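Local coordinates for flap endonuclease 1 (Methanocaldococcus jannaschii, PDB 1A76), which cuts 5' flaps and degrades 5' ends of DNA during replication and repair, using magnesium ions as cofactor, at residues 74-79 and 145-150; 24-29 and 168-173. All coordinates share one frame; numbering follows the deposited sequence.

Contact 1: 74-79 and 145-150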
loop_
_atom_site.group_PDB
_atom_site.type_symbol
_atom_site.label_atom_id
_atom_site.label_comp_id
_atom_site.label_asym_id
_atom_site.label_seq_id
_atom_site.Cartn_x
_atom_site.Cartn_y
_atom_site.Cartn_z
ATOM N N THR A 74 -4.863 -1.045 -16.428
ATOM C CA THR A 74 -6.121 -0.960 -15.693
ATOM C C THR A 74 -5.891 -1.243 -14.215
ATOM O O THR A 74 -5.592 -2.377 -13.826
ATOM C CB THR A 74 -7.141 -1.963 -16.252
ATOM O OG1 THR A 74 -7.472 -1.591 -17.592
ATOM C CG2 THR A 74 -8.397 -1.976 -15.413
ATOM N N PRO A 75 -6.014 -0.207 -13.370
ATOM C CA PRO A 75 -5.801 -0.404 -11.942
ATOM C C PRO A 75 -7.068 -0.580 -11.110
ATOM O O PRO A 75 -8.167 -0.132 -11.473
ATOM C CB PRO A 75 -5.057 0.862 -11.541
ATOM C CG PRO A 75 -5.693 1.937 -12.445
ATOM C CD PRO A 75 -6.277 1.215 -13.665
ATOM N N ILE A 76 -6.896 -1.267 -9.991
ATOM C CA ILE A 76 -7.967 -1.450 -9.039
ATOM C C ILE A 76 -7.274 -1.042 -7.743
ATOM O O ILE A 76 -6.201 -1.556 -7.414
ATOM C CB ILE A 76 -8.473 -2.919 -8.975
ATOM C CG1 ILE A 76 -9.522 -3.037 -7.869
ATOM C CG2 ILE A 76 -7.307 -3.882 -8.751
ATOM C CD1 ILE A 76 -10.682 -3.957 -8.199
ATOM N N TRP A 77 -7.871 -0.091 -7.032
ATOM C CA TRP A 77 -7.298 0.406 -5.794
ATOM C C TRP A 77 -7.688 -0.455 -4.596
ATOM O O TRP A 77 -8.849 -0.832 -4.428
ATOM C CB TRP A 77 -7.739 1.860 -5.571
ATOM C CG TRP A 77 -7.015 2.824 -6.454
ATOM C CD1 TRP A 77 -7.169 2.981 -7.807
ATOM C CD2 TRP A 77 -5.995 3.749 -6.057
ATOM N NE1 TRP A 77 -6.308 3.944 -8.267
ATOM C CE2 TRP A 77 -5.576 4.433 -7.218
ATOM C CE3 TRP A 77 -5.392 4.066 -4.829
ATOM C CZ2 TRP A 77 -4.579 5.420 -7.192
ATOM C CZ3 TRP A 77 -4.402 5.041 -4.801
ATOM C CH2 TRP A 77 -4.006 5.710 -5.977
ATOM N N VAL A 78 -6.704 -0.769 -3.766
ATOM C CA VAL A 78 -6.947 -1.581 -2.588
ATOM C C VAL A 78 -6.624 -0.809 -1.321
ATOM O O VAL A 78 -5.487 -0.370 -1.102
ATOM C CB VAL A 78 -6.111 -2.874 -2.619
ATOM C CG1 VAL A 78 -6.568 -3.805 -1.526
ATOM C CG2 VAL A 78 -6.257 -3.555 -3.957
ATOM N N PHE A 79 -7.638 -0.651 -0.474
ATOM C CA PHE A 79 -7.466 0.073 0.766
ATOM C C PHE A 79 -7.438 -0.863 1.963
ATOM O O PHE A 79 -7.833 -2.023 1.859
ATOM C CB PHE A 79 -8.563 1.128 0.883
ATOM C CG PHE A 79 -8.443 2.222 -0.145
ATOM C CD1 PHE A 79 -7.617 3.329 0.086
ATOM C CD2 PHE A 79 -9.130 2.138 -1.356
ATOM C CE1 PHE A 79 -7.477 4.334 -0.873
ATOM C CE2 PHE A 79 -9.001 3.135 -2.324
ATOM C CZ PHE A 79 -8.173 4.235 -2.086
ATOM N N PRO A 145 -12.612 1.363 -9.812
ATOM C CA PRO A 145 -12.928 0.444 -8.715
ATOM C C PRO A 145 -11.892 0.327 -7.606
ATOM O O PRO A 145 -10.683 0.394 -7.849
ATOM C CB PRO A 145 -13.140 -0.885 -9.430
ATOM C CG PRO A 145 -12.210 -0.801 -10.603
ATOM C CD PRO A 145 -12.232 0.637 -11.038
ATOM N N TYR A 146 -12.381 0.153 -6.384
ATOM C CA TYR A 146 -11.513 -0.020 -5.235
ATOM C C TYR A 146 -12.063 -1.108 -4.336
ATOM O O TYR A 146 -13.231 -1.469 -4.430
ATOM C CB TYR A 146 -11.344 1.291 -4.443
ATOM C CG TYR A 146 -12.566 1.830 -3.711
ATOM C CD1 TYR A 146 -12.948 1.330 -2.459
ATOM C CD2 TYR A 146 -13.299 2.895 -4.243
ATOM C CE1 TYR A 146 -14.031 1.883 -1.753
ATOM C CE2 TYR A 146 -14.375 3.452 -3.549
ATOM C CZ TYR A 146 -14.734 2.946 -2.311
ATOM O OH TYR A 146 -15.792 3.513 -1.640
ATOM N N VAL A 147 -11.197 -1.654 -3.492
ATOM C CA VAL A 147 -11.581 -2.688 -2.549
ATOM C C VAL A 147 -11.159 -2.228 -1.173
ATOM O O VAL A 147 -10.138 -1.568 -1.015
ATOM C CB VAL A 147 -10.851 -4.033 -2.797
ATOM C CG1 VAL A 147 -11.716 -5.196 -2.271
ATOM C CG2 VAL A 147 -10.522 -4.208 -4.248
ATOM N N GLU A 148 -11.966 -2.555 -0.178
ATOM C CA GLU A 148 -11.629 -2.234 1.189
ATOM C C GLU A 148 -11.310 -3.616 1.754
ATOM O O GLU A 148 -12.199 -4.426 2.007
ATOM C CB GLU A 148 -12.824 -1.572 1.876
ATOM C CG GLU A 148 -13.392 -0.436 1.028
ATOM C CD GLU A 148 -14.544 0.299 1.683
ATOM O OE1 GLU A 148 -14.279 1.287 2.400
ATOM O OE2 GLU A 148 -15.711 -0.100 1.469
ATOM N N ALA A 149 -10.021 -3.902 1.887
ATOM C CA ALA A 149 -9.578 -5.191 2.394
ATOM C C ALA A 149 -10.048 -5.437 3.824
ATOM O O ALA A 149 -10.310 -4.495 4.570
ATOM C CB ALA A 149 -8.050 -5.272 2.334
ATOM N N PRO A 150 -10.182 -6.719 4.214
ATOM C CA PRO A 150 -10.611 -7.078 5.571
ATOM C C PRO A 150 -9.616 -6.497 6.576
ATOM O O PRO A 150 -9.985 -6.106 7.676
ATOM C CB PRO A 150 -10.584 -8.605 5.576
ATOM C CG PRO A 150 -10.605 -9.009 4.142
ATOM C CD PRO A 150 -9.956 -7.908 3.368
#
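F79 meets Y146 edge to face. The planes stand at 89° and the centroids lie 5.7 Å apart, with the F79 edge offset over the tyrosine face. The nearest touch is at the root of the tyrosine side chain, where F79 CE2 comes 3.7 Å from Y146 CB, which lies in the plane of the phenylalanine ring. Y146 CG sits between its backbone N and carbonyl carbon (chi1 68°), which takes the end of the ring away from 74-79 and leaves CB against the F79 edge. W77 joins this face through its CB, 3.8 Å from Y146 CB. Its indole then turns away from 145-150 and packs on A31 and F35 of helix 28-38. The strands are parallel neighbours at one border of the central sheet of this PIN-type nuclease, and 146-148 is the edge strand on this side. They join the N-domain to the I-domain. Four backbone bonds hold the register: W77 N to P145 O, V147 N to W77 O, F79 N to V147 O and A149 N to F79 O. The shortest two are 2.7 Å, F79 N to V147 O and V147 N to W77 O. On the other face, I76 has CG1 anti to its backbone N (chi1 176°). That sends CG1 to V147 CG2 at 3.9 Å, while CD1 reaches P145 CB at 4.1 Å. V78 CG2 adds a looser touch on V147 CG2. Helix 153-162 packs on this face, with M160 against I76 and Q156 against V78.

Contact 2: 24-29 and 168-173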
loop_
_atom_site.group_PDB
_atom_site.type_symbol
_atom_site.label_atom_id
_atom_site.label_comp_id
_atom_site.label_asym_id
_atom_site.label_seq_id
_atom_site.Cartn_x
_atom_site.Cartn_y
_atom_site.Cartn_z
ATOM N N VAL A 24 -3.581 -4.211 -12.673
ATOM C CA VAL A 24 -2.775 -4.158 -11.446
ATOM C C VAL A 24 -3.612 -3.815 -10.226
ATOM O O VAL A 24 -4.602 -3.095 -10.326
ATOM C CB VAL A 24 -1.648 -3.079 -11.513
ATOM C CG1 VAL A 24 -0.507 -3.558 -12.406
ATOM C CG2 VAL A 24 -2.220 -1.729 -12.021
ATOM N N ALA A 25 -3.209 -4.335 -9.072
ATOM C CA ALA A 25 -3.890 -4.014 -7.826
ATOM C C ALA A 25 -2.961 -3.005 -7.155
ATOM O O ALA A 25 -1.800 -3.306 -6.884
ATOM C CB ALA A 25 -4.051 -5.261 -6.956
ATOM N N ILE A 26 -3.454 -1.798 -6.920
ATOM C CA ILE A 26 -2.629 -0.777 -6.291
ATOM C C ILE A 26 -2.725 -0.772 -4.769
ATOM O O ILE A 26 -3.818 -0.732 -4.214
ATOM C CB ILE A 26 -3.006 0.637 -6.768
ATOM C CG1 ILE A 26 -2.733 0.783 -8.263
ATOM C CG2 ILE A 26 -2.176 1.675 -5.995
ATOM C CD1 ILE A 26 -3.362 1.998 -8.865
ATOM N N ASP A 27 -1.576 -0.815 -4.098
ATOM C CA ASP A 27 -1.564 -0.745 -2.642
ATOM C C ASP A 27 -1.921 0.714 -2.333
ATOM O O ASP A 27 -1.063 1.605 -2.381
ATOM C CB ASP A 27 -0.180 -1.074 -2.088
ATOM C CG ASP A 27 -0.135 -0.995 -0.572
ATOM O OD1 ASP A 27 -0.888 -0.188 0.016
ATOM O OD2 ASP A 27 0.655 -1.741 0.032
ATOM N N GLY A 28 -3.200 0.934 -2.042
ATOM C CA GLY A 28 -3.725 2.259 -1.771
ATOM C C GLY A 28 -3.032 3.130 -0.748
ATOM O O GLY A 28 -2.663 4.256 -1.051
ATOM N N MET A 29 -2.863 2.630 0.468
ATOM C CA MET A 29 -2.221 3.430 1.502
ATOM C C MET A 29 -0.777 3.707 1.151
ATOM O O MET A 29 -0.278 4.786 1.417
ATOM C CB MET A 29 -2.321 2.739 2.858
ATOM C CG MET A 29 -3.758 2.611 3.329
ATOM S SD MET A 29 -4.497 4.217 3.678
ATOM C CE MET A 29 -5.450 4.433 2.218
ATOM N N ALA A 168 -0.017 -7.804 -11.267
ATOM C CA ALA A 168 0.910 -7.458 -10.209
ATOM C C ALA A 168 0.330 -6.484 -9.201
ATOM O O ALA A 168 -0.764 -5.913 -9.391
ATOM C CB ALA A 168 2.192 -6.859 -10.816
ATOM N N VAL A 169 1.085 -6.307 -8.124
ATOM C CA VAL A 169 0.722 -5.373 -7.072
ATOM C C VAL A 169 1.612 -4.147 -7.288
ATOM O O VAL A 169 2.821 -4.270 -7.487
ATOM C CB VAL A 169 1.002 -5.980 -5.669
ATOM C CG1 VAL A 169 0.918 -4.899 -4.590
ATOM C CG2 VAL A 169 0.014 -7.114 -5.393
ATOM N N VAL A 170 1.008 -2.969 -7.294
ATOM C CA VAL A 170 1.765 -1.741 -7.447
ATOM C C VAL A 170 2.034 -1.186 -6.047
ATOM O O VAL A 170 1.113 -0.991 -5.250
ATOM C CB VAL A 170 0.989 -0.718 -8.290
ATOM C CG1 VAL A 170 1.659 0.652 -8.208
ATOM C CG2 VAL A 170 0.918 -1.199 -9.730
ATOM N N SER A 171 3.308 -0.970 -5.738
ATOM C CA SER A 171 3.700 -0.457 -4.436
ATOM C C SER A 171 5.186 -0.087 -4.427
ATOM O O SER A 171 5.933 -0.511 -5.299
ATOM C CB SER A 171 3.435 -1.515 -3.360
ATOM O OG SER A 171 3.892 -1.061 -2.093
ATOM N N GLN A 172 5.604 0.711 -3.449
ATOM C CA GLN A 172 7.008 1.100 -3.339
ATOM C C GLN A 172 7.738 0.126 -2.415
ATOM O O GLN A 172 8.976 0.093 -2.365
ATOM C CB GLN A 172 7.126 2.518 -2.784
ATOM C CG GLN A 172 6.677 3.586 -3.760
ATOM C CD GLN A 172 7.464 3.538 -5.045
ATOM O OE1 GLN A 172 8.649 3.863 -5.068
ATOM N NE2 GLN A 172 6.819 3.119 -6.117
ATOM N N ASP A 173 6.954 -0.666 -1.689
ATOM C CA ASP A 173 7.477 -1.650 -0.748
ATOM C C ASP A 173 7.598 -3.031 -1.393
ATOM O O ASP A 173 6.914 -3.343 -2.373
ATOM C CB ASP A 173 6.557 -1.751 0.472
ATOM C CG ASP A 173 6.661 -0.546 1.385
ATOM O OD1 ASP A 173 7.523 0.326 1.147
ATOM O OD2 ASP A 173 5.876 -0.472 2.348
HETATM O O HOH W 1 2.899 -2.744 -0.475
HETATM O O HOH W 2 0.838 1.677 -4.276
#
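The metal site of the nuclease lies at the C-terminal end of this parallel strand pair, as in other PIN-type folds. D27, a predicted ligand of the first magnesium ion, ends strand 24-27, and D173, predicted for the second, follows strand 168-170. Three backbone bonds join the strands: A25 N to A168 O, V170 N to A25 O and D27 N to V170 O, each 2.9 Å long. V170 touches both V24 and I26 on one face. Its CG2, anti to the carbonyl carbon, lies 3.6 Å from V24 CB. Its CB lies 4.0 Å from I26 CG1, and the I26 and V170 side chains run side by side. On the other face A25 and V169 both pack on A157 of helix 153-162.

At the last strand bond a water donates to both D27 O and V170 O, so V170 O takes D27 N and the water. Farther on, a second water links the side chains of D27 and S171. It lies unusually close, 2.5 Å, to both D27 OD2, to which it donates, and S171 OG, and those lengths are doubtful. D27 has CG anti to its backbone N (chi1 179°). This carries the carboxylate past the strand end, where OD1 accepts from N30 N as the N-cap of helix 28-38. S171 OG also accepts from D173 N at 3.1 Å, an ST turn that helps set the turn leading to D173. An alanine here would probably leave the water on D27 OD2 without its second partner and D173 N without the acceptor of the ST turn. With OD1 on the helix start, OD2 on the water and a manganese ion close by, D27 is probably held in place for metal binding.

Overall arrangement
Contacts 1 and 2 share one sheet, and their centres are 10 Å apart. Strands 24-27 and 74-79 are the neighbours that connect them, so the order runs 168-170, 24-27, 74-79, 146-148. I26 N lies 2.8 Å from I76 O, and G28 N lies 2.8 Å from V78 O, both probable hydrogen bonds. P75 also packs on I26. In sequence, contact 1 is nested inside the loop closed by contact 2. Both contacts pair an N-domain strand with an I-domain strand. Contact 2 is nearer the metals: the D27 side chain is about 4 Å from a bound manganese ion, against about 9 Å for that of V78.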